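Side-chain contacts in predicted metal-dependent hydrolase of the TIM-barrel fold (Lactobacillus casei, PDB 2QPX), which is of undetermined function but binds zinc ions in a TIM-barrel fold and probably acts as a metal-dependent hydrolase of the amidohydrolase type: residues Q115-E118 with P123-A126; A146-F151 with I207-Y212. All coordinates share one frame; numbering follows the deposited sequence.

Interaction 1: residues Q115-E118 with P123-A126; sequences QTAE and PVKA. With EDO (1,2-ethanediol), chain D.
Val124 presses its CG2 methyl against helix 113-120 at Thr116 and Ala117. With CG1 anti to the backbone N (chi1 177°), CG2 falls anti to the carbonyl carbon, beside the backbone N, and is the branch that meets the helix. Val124 CG2 sits 3.7 Å from Ala117 CA and 4.0 Å from Ala117 CB, so it rests on helix backbone as much as on side chain. Thr116 comes in from the same helix, roughly at right angles to Val124, and Thr116 CG2 meets Val124 CG2 methyl to methyl at 4.0 Å. The hydroxyl of Thr116 takes no part; OG1 bonds to Asp112 O one turn earlier.

A 1,2-ethanediol, probably from the crystallisation liquor, lies beside Ala117 CB. Val124 N donates to its O2 at 3.1 Å, nearly straight at 168°. Its O1 donates to Val124 O at 2.6 Å. The backbone of Lys125 hydrogen-bonds to Leu98 and Ile100 of strand 95-101.

This is the return of a beta-alpha-beta unit, where helix 113-120 leads into strand 124-127. Across the two segments the chemistry is purely apolar: small groups let helix and strand pack closely, while the polar backbone of Val124 is met by the diol.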
# COMPACT_ATOMS: atom_id res chain seq x y z
N GLN A 115 -12.68 38.55 -10.39
CA GLN A 115 -14.03 38.03 -10.59
C GLN A 115 -14.29 36.78 -9.77
O GLN A 115 -15.38 36.60 -9.23
CB GLN A 115 -14.33 37.71 -12.05
CG GLN A 115 -14.37 38.91 -12.97
CD GLN A 115 -14.60 38.48 -14.42
OE1 GLN A 115 -15.05 37.33 -14.72
NE2 GLN A 115 -14.31 39.41 -15.33
N THR A 116 -13.29 35.89 -9.70
CA THR A 116 -13.43 34.70 -8.87
C THR A 116 -13.62 35.11 -7.40
O THR A 116 -14.48 34.57 -6.71
CB THR A 116 -12.23 33.77 -9.01
OG1 THR A 116 -12.03 33.45 -10.40
CG2 THR A 116 -12.45 32.46 -8.22
N ALA A 117 -12.79 36.04 -6.92
CA ALA A 117 -12.89 36.49 -5.53
C ALA A 117 -14.29 37.09 -5.24
O ALA A 117 -14.88 36.83 -4.17
CB ALA A 117 -11.77 37.49 -5.18
N GLU A 118 -14.85 37.83 -6.18
CA GLU A 118 -16.22 38.39 -6.02
C GLU A 118 -17.26 37.27 -5.96
O GLU A 118 -18.22 37.31 -5.15
CB GLU A 118 -16.60 39.39 -7.14
CG GLU A 118 -18.12 39.71 -7.13
CD GLU A 118 -18.60 40.85 -8.03
OE1 GLU A 118 -17.71 41.62 -8.51
OE2 GLU A 118 -19.85 40.96 -8.20
N PRO A 123 -10.59 36.10 -0.69
CA PRO A 123 -9.45 36.34 -1.56
C PRO A 123 -8.97 35.12 -2.33
O PRO A 123 -9.05 33.98 -1.85
CB PRO A 123 -8.37 36.84 -0.61
CG PRO A 123 -8.81 36.42 0.75
CD PRO A 123 -10.31 36.41 0.72
N VAL A 124 -8.44 35.38 -3.53
CA VAL A 124 -7.99 34.35 -4.47
C VAL A 124 -6.65 34.81 -5.03
O VAL A 124 -6.55 35.94 -5.53
CB VAL A 124 -9.01 34.14 -5.63
CG1 VAL A 124 -8.51 33.11 -6.66
CG2 VAL A 124 -10.40 33.77 -5.06
N LYS A 125 -5.62 33.98 -4.91
CA LYS A 125 -4.28 34.29 -5.42
C LYS A 125 -3.82 33.18 -6.37
O LYS A 125 -4.39 32.08 -6.40
CB LYS A 125 -3.29 34.45 -4.29
CG LYS A 125 -3.81 35.40 -3.19
CD LYS A 125 -2.96 36.54 -2.91
CE LYS A 125 -3.57 37.42 -1.81
NZ LYS A 125 -2.51 37.91 -0.83
N ALA A 126 -2.79 33.49 -7.15
CA ALA A 126 -2.29 32.60 -8.21
C ALA A 126 -1.02 31.86 -7.79
O ALA A 126 -0.09 32.41 -7.19
CB ALA A 126 -1.96 33.44 -9.47
C1 EDO D . -8.06 38.42 -6.48
O1 EDO D . -6.62 38.42 -6.37
C2 EDO D . -8.65 39.14 -5.28
O2 EDO D . -8.42 38.42 -4.06

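Interaction 2: residues A146-F151 with I207-Y212; sequences AWWQAF and IDYMLY
Phe151 N donates to Trp147 O at 2.8 Å, an ordinary helical bond and the shortest polar one within the two segments. It belongs to the backbone that presents the Phe151 ring to Met210 on helix 204-221. The CG of Phe151 lies anti to the backbone N (chi1 168°), which carries the ring toward helix 204-221.

Met210, present as selenomethionine, crosses that ring at about a right angle. Phe151 CE2 is 3.7 Å from Met210 CG. Further along, Phe151 CZ is 3.9 Å from Met210 SE, and the selenium approaches the ring obliquely, as a Met-aromatic contact. Two conformers of Met210 are deposited; this contact holds for the one described and is less certain than the ring pair.

Trp148 and Tyr209 make the second half of the contact. The edge of Tyr209 points at the six-membered ring of Trp148, with centroids 5.5 Å apart and planes at 75°. This is a T-shaped pair, with Tyr209 CE1 over the indole face. Trp148 CZ3 lies 4.4 Å from Met210 CG and also meets the Phe151 ring at its edge. The indole thus sits between both halves. An alanine in place of Phe151 would probably open a gap beside Met210 CG, leave the selenium without its aromatic partner and take away the group at the indole rim.

The axes of the two segments are 12.8 Å apart and cross at -40°, so long side chains bridge them. Leu130 and Glu131 of helix 130-138 also touch Met210, and His213 stacks on Tyr209. The contact joins two helices of the amidohydrolase domain through rings and one flexible side chain. Its cohesion comes from aromatic and dispersion forces, with polar bonding between the segments absent.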
# COMPACT_ATOMS: atom_id res chain seq x y z
N ALA A 146 18.16 31.21 -25.53
CA ALA A 146 17.24 32.36 -25.51
C ALA A 146 15.95 31.97 -24.78
O ALA A 146 15.40 32.78 -24.03
CB ALA A 146 16.90 32.83 -26.92
N TRP A 147 15.48 30.76 -25.01
CA TRP A 147 14.29 30.26 -24.29
C TRP A 147 14.55 30.22 -22.78
O TRP A 147 13.75 30.73 -21.97
CB TRP A 147 13.93 28.87 -24.77
CG TRP A 147 12.94 28.20 -23.85
CD1 TRP A 147 11.60 28.42 -23.79
CD2 TRP A 147 13.24 27.23 -22.84
NE1 TRP A 147 11.02 27.66 -22.80
CE2 TRP A 147 12.01 26.90 -22.21
CE3 TRP A 147 14.41 26.59 -22.41
CZ2 TRP A 147 11.94 26.01 -21.17
CZ3 TRP A 147 14.34 25.69 -21.39
CH2 TRP A 147 13.10 25.41 -20.76
N TRP A 148 15.67 29.63 -22.37
CA TRP A 148 16.00 29.52 -20.96
C TRP A 148 16.15 30.89 -20.30
O TRP A 148 15.67 31.11 -19.17
CB TRP A 148 17.28 28.70 -20.76
CG TRP A 148 17.64 28.59 -19.32
CD1 TRP A 148 18.70 29.17 -18.69
CD2 TRP A 148 16.90 27.91 -18.29
NE1 TRP A 148 18.68 28.87 -17.35
CE2 TRP A 148 17.57 28.12 -17.08
CE3 TRP A 148 15.72 27.17 -18.29
CZ2 TRP A 148 17.13 27.56 -15.87
CZ3 TRP A 148 15.28 26.62 -17.11
CH2 TRP A 148 15.96 26.84 -15.91
N GLN A 149 16.79 31.82 -20.98
CA GLN A 149 16.92 33.17 -20.41
C GLN A 149 15.55 33.81 -20.16
O GLN A 149 15.30 34.35 -19.08
CB GLN A 149 17.79 34.07 -21.30
CG GLN A 149 17.90 35.48 -20.77
CD GLN A 149 18.78 36.34 -21.65
OE1 GLN A 149 18.28 37.09 -22.49
NE2 GLN A 149 20.08 36.21 -21.49
N ALA A 150 14.67 33.71 -21.15
CA ALA A 150 13.36 34.33 -21.05
C ALA A 150 12.51 33.65 -19.95
O ALA A 150 11.86 34.32 -19.14
CB ALA A 150 12.63 34.28 -22.38
N PHE A 151 12.52 32.33 -19.96
CA PHE A 151 11.71 31.56 -19.03
C PHE A 151 12.23 31.74 -17.61
O PHE A 151 11.45 32.00 -16.69
CB PHE A 151 11.68 30.08 -19.44
CG PHE A 151 11.11 29.16 -18.39
CD1 PHE A 151 9.76 29.22 -18.05
CD2 PHE A 151 11.92 28.32 -17.67
CE1 PHE A 151 9.25 28.38 -17.04
CE2 PHE A 151 11.40 27.48 -16.66
CZ PHE A 151 10.07 27.50 -16.38
N ILE A 207 12.58 18.71 -18.49
CA ILE A 207 11.82 18.94 -17.25
C ILE A 207 12.72 18.79 -16.02
O ILE A 207 12.70 19.64 -15.11
CB ILE A 207 10.59 18.00 -17.15
CG1 ILE A 207 9.51 18.47 -18.15
CG2 ILE A 207 9.99 18.00 -15.74
CD1 ILE A 207 8.30 17.51 -18.34
N ASP A 208 13.54 17.74 -15.98
CA ASP A 208 14.39 17.51 -14.81
C ASP A 208 15.44 18.63 -14.73
O ASP A 208 15.69 19.16 -13.62
CB ASP A 208 15.05 16.13 -14.84
CG ASP A 208 14.11 14.99 -14.47
OD1 ASP A 208 12.90 15.22 -14.29
OD2 ASP A 208 14.63 13.82 -14.34
N TYR A 209 16.06 19.01 -15.86
CA TYR A 209 16.98 20.17 -15.85
C TYR A 209 16.28 21.41 -15.25
O TYR A 209 16.82 22.13 -14.37
CB TYR A 209 17.47 20.48 -17.28
CG TYR A 209 18.41 21.63 -17.37
CD1 TYR A 209 17.96 22.93 -17.49
CD2 TYR A 209 19.80 21.42 -17.32
CE1 TYR A 209 18.86 24.00 -17.58
CE2 TYR A 209 20.68 22.44 -17.38
CZ TYR A 209 20.23 23.73 -17.50
OH TYR A 209 21.13 24.77 -17.55
N MSE A 210 15.08 21.71 -15.77
CA MSE A 210 14.31 22.85 -15.35
C MSE A 210 14.10 22.81 -13.84
O MSE A 210 14.31 23.82 -13.14
CB MSE A 210 12.95 22.80 -16.03
CG MSE A 210 12.04 23.93 -15.69
SE MSE A 210 10.17 23.64 -16.19
CE MSE A 210 9.56 22.48 -14.73
N LEU A 211 13.68 21.65 -13.33
CA LEU A 211 13.36 21.58 -11.89
C LEU A 211 14.59 21.79 -11.00
O LEU A 211 14.52 22.46 -9.96
CB LEU A 211 12.67 20.26 -11.58
CG LEU A 211 11.24 20.15 -12.12
CD1 LEU A 211 10.77 18.68 -12.06
CD2 LEU A 211 10.32 21.14 -11.37
N TYR A 212 15.73 21.22 -11.40
CA TYR A 212 16.96 21.43 -10.63
C TYR A 212 17.42 22.87 -10.72
O TYR A 212 17.87 23.45 -9.74
CB TYR A 212 18.08 20.47 -11.09
CG TYR A 212 18.00 19.10 -10.42
CD1 TYR A 212 17.14 18.12 -10.89
CD2 TYR A 212 18.76 18.78 -9.28
CE1 TYR A 212 17.07 16.88 -10.29
CE2 TYR A 212 18.66 17.53 -8.65
CZ TYR A 212 17.82 16.59 -9.15
OH TYR A 212 17.71 15.35 -8.55

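The two contacts follow one another along the chain, interaction 1 closing before interaction 2 opens. Their centres are 29 Å apart, and their nearest atoms about 14 Å, so they do not touch. Interaction 1 lies in the unit of strand 95-101, helix 113-120 and strand 124-127, within the parallel sheet that also holds strand 14-19. Interaction 2 pairs helices 144-156 and 204-221. Helix 130-138 comes between them in sequence and touches Met210. Strand 14-19 carries the zinc ligand His18, and strand 225-229 carries His228. The Val124 side chain lies about 14 Å from a zinc ion and that of Met210 about 12 Å from the His228 side chain, so both probably belong to the scaffold around the metal centre, not its first shell.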